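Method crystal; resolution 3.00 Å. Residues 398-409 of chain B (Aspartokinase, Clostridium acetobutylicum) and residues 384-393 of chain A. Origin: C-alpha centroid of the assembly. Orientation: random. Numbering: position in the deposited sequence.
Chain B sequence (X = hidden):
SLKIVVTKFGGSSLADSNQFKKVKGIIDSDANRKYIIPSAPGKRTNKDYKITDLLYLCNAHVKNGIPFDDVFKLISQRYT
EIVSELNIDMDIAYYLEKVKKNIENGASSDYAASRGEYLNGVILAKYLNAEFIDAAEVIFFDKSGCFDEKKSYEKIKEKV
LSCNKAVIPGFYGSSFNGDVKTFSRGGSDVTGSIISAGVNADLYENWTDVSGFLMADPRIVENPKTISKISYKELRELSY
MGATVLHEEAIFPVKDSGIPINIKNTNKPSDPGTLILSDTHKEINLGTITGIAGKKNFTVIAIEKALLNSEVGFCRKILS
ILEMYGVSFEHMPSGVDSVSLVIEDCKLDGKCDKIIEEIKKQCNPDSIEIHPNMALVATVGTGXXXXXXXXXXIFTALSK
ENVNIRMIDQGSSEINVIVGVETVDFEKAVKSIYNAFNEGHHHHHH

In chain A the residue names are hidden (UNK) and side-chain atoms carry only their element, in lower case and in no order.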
# COMPACT_ATOMS: atom_id res chain seq x y z
N LEU B 398 15.64 -8.75 14.18
CA LEU B 398 14.92 -7.70 14.92
C LEU B 398 14.37 -8.20 16.25
O LEU B 398 14.27 -7.42 17.19
CB LEU B 398 13.79 -7.12 14.07
CG LEU B 398 14.20 -6.43 12.76
CD1 LEU B 398 12.98 -6.24 11.87
CD2 LEU B 398 14.88 -5.10 13.04
N SER B 399 14.01 -9.48 16.34
CA SER B 399 13.59 -10.06 17.61
C SER B 399 14.73 -10.08 18.61
O SER B 399 14.53 -9.80 19.79
CB SER B 399 13.07 -11.50 17.43
OG SER B 399 11.93 -11.54 16.60
N LYS B 400 15.93 -10.43 18.14
CA LYS B 400 17.10 -10.50 19.02
C LYS B 400 17.46 -9.15 19.63
O LYS B 400 18.00 -9.10 20.73
CB LYS B 400 18.32 -11.09 18.28
CG LYS B 400 18.45 -12.60 18.42
CD LYS B 400 17.22 -13.34 17.89
CE LYS B 400 17.42 -14.85 17.85
NZ LYS B 400 16.15 -15.61 17.66
N GLU B 401 17.17 -8.07 18.92
CA GLU B 401 17.42 -6.72 19.43
C GLU B 401 16.19 -6.10 20.10
O GLU B 401 16.19 -4.90 20.42
CB GLU B 401 17.97 -5.81 18.32
CG GLU B 401 19.49 -5.62 18.37
CD GLU B 401 20.23 -6.88 18.78
OE1 GLU B 401 21.03 -6.80 19.73
OE2 GLU B 401 19.98 -7.95 18.17
N ASN B 402 15.17 -6.92 20.33
CA ASN B 402 13.99 -6.49 21.05
C ASN B 402 13.42 -5.21 20.45
O ASN B 402 13.36 -4.16 21.11
CB ASN B 402 14.33 -6.31 22.54
CG ASN B 402 13.11 -6.05 23.41
OD1 ASN B 402 13.13 -5.17 24.27
ND2 ASN B 402 12.04 -6.81 23.18
N VAL B 403 13.02 -5.29 19.18
CA VAL B 403 12.47 -4.14 18.45
C VAL B 403 11.17 -4.50 17.73
O VAL B 403 11.13 -5.34 16.83
CB VAL B 403 13.51 -3.49 17.49
CG1 VAL B 403 14.55 -4.50 17.03
CG2 VAL B 403 12.82 -2.82 16.31
N ASN B 404 10.10 -3.84 18.16
CA ASN B 404 8.75 -4.03 17.64
C ASN B 404 8.65 -3.56 16.19
O ASN B 404 9.09 -2.45 15.85
CB ASN B 404 7.75 -3.26 18.53
CG ASN B 404 6.38 -3.09 17.88
OD1 ASN B 404 5.57 -4.01 17.86
ND2 ASN B 404 6.12 -1.88 17.38
N ILE B 405 8.08 -4.44 15.35
CA ILE B 405 7.86 -4.18 13.94
C ILE B 405 6.53 -3.45 13.77
O ILE B 405 5.55 -3.82 14.39
CB ILE B 405 7.83 -5.50 13.15
CG1 ILE B 405 9.15 -6.25 13.31
CG2 ILE B 405 7.55 -5.26 11.67
CD1 ILE B 405 9.16 -7.62 12.67
N ARG B 406 6.51 -2.42 12.94
CA ARG B 406 5.29 -1.64 12.70
C ARG B 406 4.77 -1.70 11.26
O ARG B 406 3.64 -1.30 10.99
CB ARG B 406 5.53 -0.19 13.09
CG ARG B 406 5.49 0.08 14.59
CD ARG B 406 5.45 1.57 14.88
NE ARG B 406 4.34 2.21 14.19
CZ ARG B 406 4.22 3.52 13.99
NH1 ARG B 406 5.16 4.37 14.42
NH2 ARG B 406 3.16 3.99 13.34
N MSE B 407 5.58 -2.18 10.33
CA MSE B 407 5.10 -2.46 8.98
C MSE B 407 5.96 -3.54 8.39
O MSE B 407 7.14 -3.66 8.72
CB MSE B 407 5.13 -1.21 8.10
CG MSE B 407 4.42 -1.37 6.76
SE MSE B 407 5.15 -0.08 5.45
CE MSE B 407 6.30 -1.28 4.42
N ILE B 408 5.35 -4.36 7.53
CA ILE B 408 6.09 -5.24 6.64
C ILE B 408 5.50 -5.08 5.25
O ILE B 408 4.28 -5.16 5.05
CB ILE B 408 5.97 -6.72 7.05
CG1 ILE B 408 6.44 -6.93 8.49
CG2 ILE B 408 6.80 -7.60 6.12
CD1 ILE B 408 6.21 -8.33 9.00
N ASP B 409 6.38 -4.82 4.29
CA ASP B 409 6.05 -5.06 2.90
C ASP B 409 7.08 -6.00 2.33
O ASP B 409 8.28 -5.70 2.30
CB ASP B 409 6.04 -3.78 2.07
CG ASP B 409 6.07 -4.06 0.56
OD1 ASP B 409 5.36 -4.99 0.09
OD2 ASP B 409 6.81 -3.34 -0.15
N UNK A 384 -0.97 -9.60 19.90
CA UNK A 384 0.24 -9.42 19.09
C UNK A 384 0.38 -7.94 18.81
O UNK A 384 0.72 -7.54 17.71
c UNK A 384 -2.52 -10.54 14.62
c UNK A 384 0.20 -10.28 17.81
c UNK A 384 -1.14 -10.33 17.08
se UNK A 384 -1.00 -11.43 15.46
N UNK A 385 0.15 -7.13 19.84
CA UNK A 385 0.04 -5.69 19.67
C UNK A 385 1.41 -5.09 19.50
O UNK A 385 1.87 -4.92 18.37
c UNK A 385 -0.67 -5.06 20.87
N UNK A 386 2.07 -4.79 20.60
CA UNK A 386 3.42 -4.22 20.57
C UNK A 386 4.44 -5.31 20.88
O UNK A 386 5.60 -5.01 21.17
c UNK A 386 1.76 -1.41 20.91
c UNK A 386 1.49 0.08 20.74
c UNK A 386 3.24 -1.69 21.05
n UNK A 386 0.04 0.43 20.84
c UNK A 386 3.54 -3.08 21.60
N UNK A 387 4.01 -6.57 20.82
CA UNK A 387 4.85 -7.69 21.24
C UNK A 387 5.91 -8.02 20.19
O UNK A 387 5.61 -8.05 19.01
c UNK A 387 4.00 -8.96 21.49
c UNK A 387 4.66 -9.84 22.54
o UNK A 387 2.68 -8.58 21.92
N UNK A 388 7.14 -8.25 20.63
CA UNK A 388 8.22 -8.65 19.73
C UNK A 388 8.04 -10.11 19.32
O UNK A 388 7.48 -10.90 20.07
c UNK A 388 11.38 -9.50 21.86
c UNK A 388 9.88 -9.34 21.60
n UNK A 388 12.37 -11.72 22.49
c UNK A 388 9.60 -8.46 20.38
c UNK A 388 11.95 -10.83 21.37
N UNK A 389 8.51 -10.44 18.12
CA UNK A 389 8.63 -11.83 17.69
C UNK A 389 7.39 -12.51 17.13
O UNK A 389 7.46 -13.68 16.75
N UNK A 390 6.27 -11.82 17.08
CA UNK A 390 5.04 -12.43 16.59
C UNK A 390 5.17 -12.78 15.11
O UNK A 390 4.92 -13.91 14.71
c UNK A 390 2.58 -12.07 16.15
c UNK A 390 3.82 -11.54 16.85
c UNK A 390 3.24 -12.84 18.97
c UNK A 390 3.55 -11.48 18.35
N UNK A 391 5.57 -11.81 14.31
CA UNK A 391 5.97 -12.08 12.94
C UNK A 391 6.91 -13.26 12.94
O UNK A 391 6.65 -14.28 12.30
c UNK A 391 6.68 -10.87 12.35
N UNK A 392 8.00 -13.10 13.68
CA UNK A 392 9.08 -14.08 13.67
C UNK A 392 8.60 -15.47 14.06
O UNK A 392 9.10 -16.46 13.52
n UNK A 392 12.27 -14.54 15.52
c UNK A 392 10.21 -13.63 14.61
c UNK A 392 11.48 -14.45 14.45
o UNK A 392 11.75 -15.00 13.38
N UNK A 393 7.63 -15.54 14.97
CA UNK A 393 7.06 -16.83 15.40
C UNK A 393 6.26 -17.46 14.27
O UNK A 393 6.40 -18.66 13.99
c UNK A 393 6.18 -16.68 16.63
c UNK A 393 5.96 -18.01 17.32
c UNK A 393 5.00 -19.31 19.21
c UNK A 393 5.05 -17.94 18.54
n UNK A 393 3.80 -19.54 20.05

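Position 384 carries three carbons and a selenium in an unbranched chain, with the selenium next to last. None of these atoms comes near chain B. This is selenomethionine, Met A384.

Position 385 has a single side-chain carbon. Its CA-to-CB bond points away from chain B. The backbone O of position 385 lies 3.8 Å from Asn B404 OD1. One carbon makes it alanine, Ala A385.

Position 386 has four carbons in a row ending in nitrogen. The CB of position 386 is 4.4 Å from Asn B404 OD1, but the end of the chain leads away. The backbone O of position 386 is 3.5 Å from Asn B404 OD1. Both atoms are acceptors, so no hydrogen bond forms. This is lysine, Lys A386. Its NZ is hydrogen-bonded elsewhere in the structure.

Position 387 has one carbon carrying an oxygen and a second carbon. Its CA-to-CB bond points away from chain B. That fork is threonine, Thr A387.

Position 388 again has four carbons in a row and a terminal nitrogen. Its CA-to-CB bond points toward chain B, and the chain lies along the turn after the helix. The third side-chain carbon touches Asn B402 ND2, and the fourth touches Ser B399 O. It is also lysine. Lys A388 CD is 3.1 Å from Asn B402 ND2, and Lys A388 CE is 3.2 Å from Ser B399 O.

Position 389 has no side-chain atoms. The CA of position 389 is 3.5 Å from Ser B399 OG. Phi is 82°, a value that favours glycine. Gly A389 is at the N-cap position, right before the helix. The O of Gly A389 accepts a hydrogen bond from the backbone N of position 393, at 2.6 Å.

Position 390 has four carbons, forked at the first, with one arm two carbons long. Its end leads away from chain B. This is isoleucine, Ile A390.

Position 391 has one side-chain carbon. This CB points toward chain B, 4.1 Å from Ile B405 CD1 and 4.2 Å from Ile B408 CD1. It is alanine, Ala A391.

Position 392 has two carbons, the second carrying one oxygen and one nitrogen. Its CA-to-CB bond points toward chain B, and the end of the side chain meets Ser B399. This is asparagine, Asn A392. The atom modelled as ND2 is 3.2 Å from Ser B399 OG, but the amide is probably turned over, so this is left open.

Position 393 has four carbons and a terminal nitrogen in an extended row. It makes no contact with chain B. It is lysine, Lys A393.

The contact works mainly by packing. No clear hydrogen bond crosses it. Ala A391 meets two isoleucines, Ser B399 sits against the start of the chain A helix, and the carbons of Lys A388 cover the turn of chain B. Together the stretches bury 446 Å².

Chain A (384-393) MAKTKGIANK
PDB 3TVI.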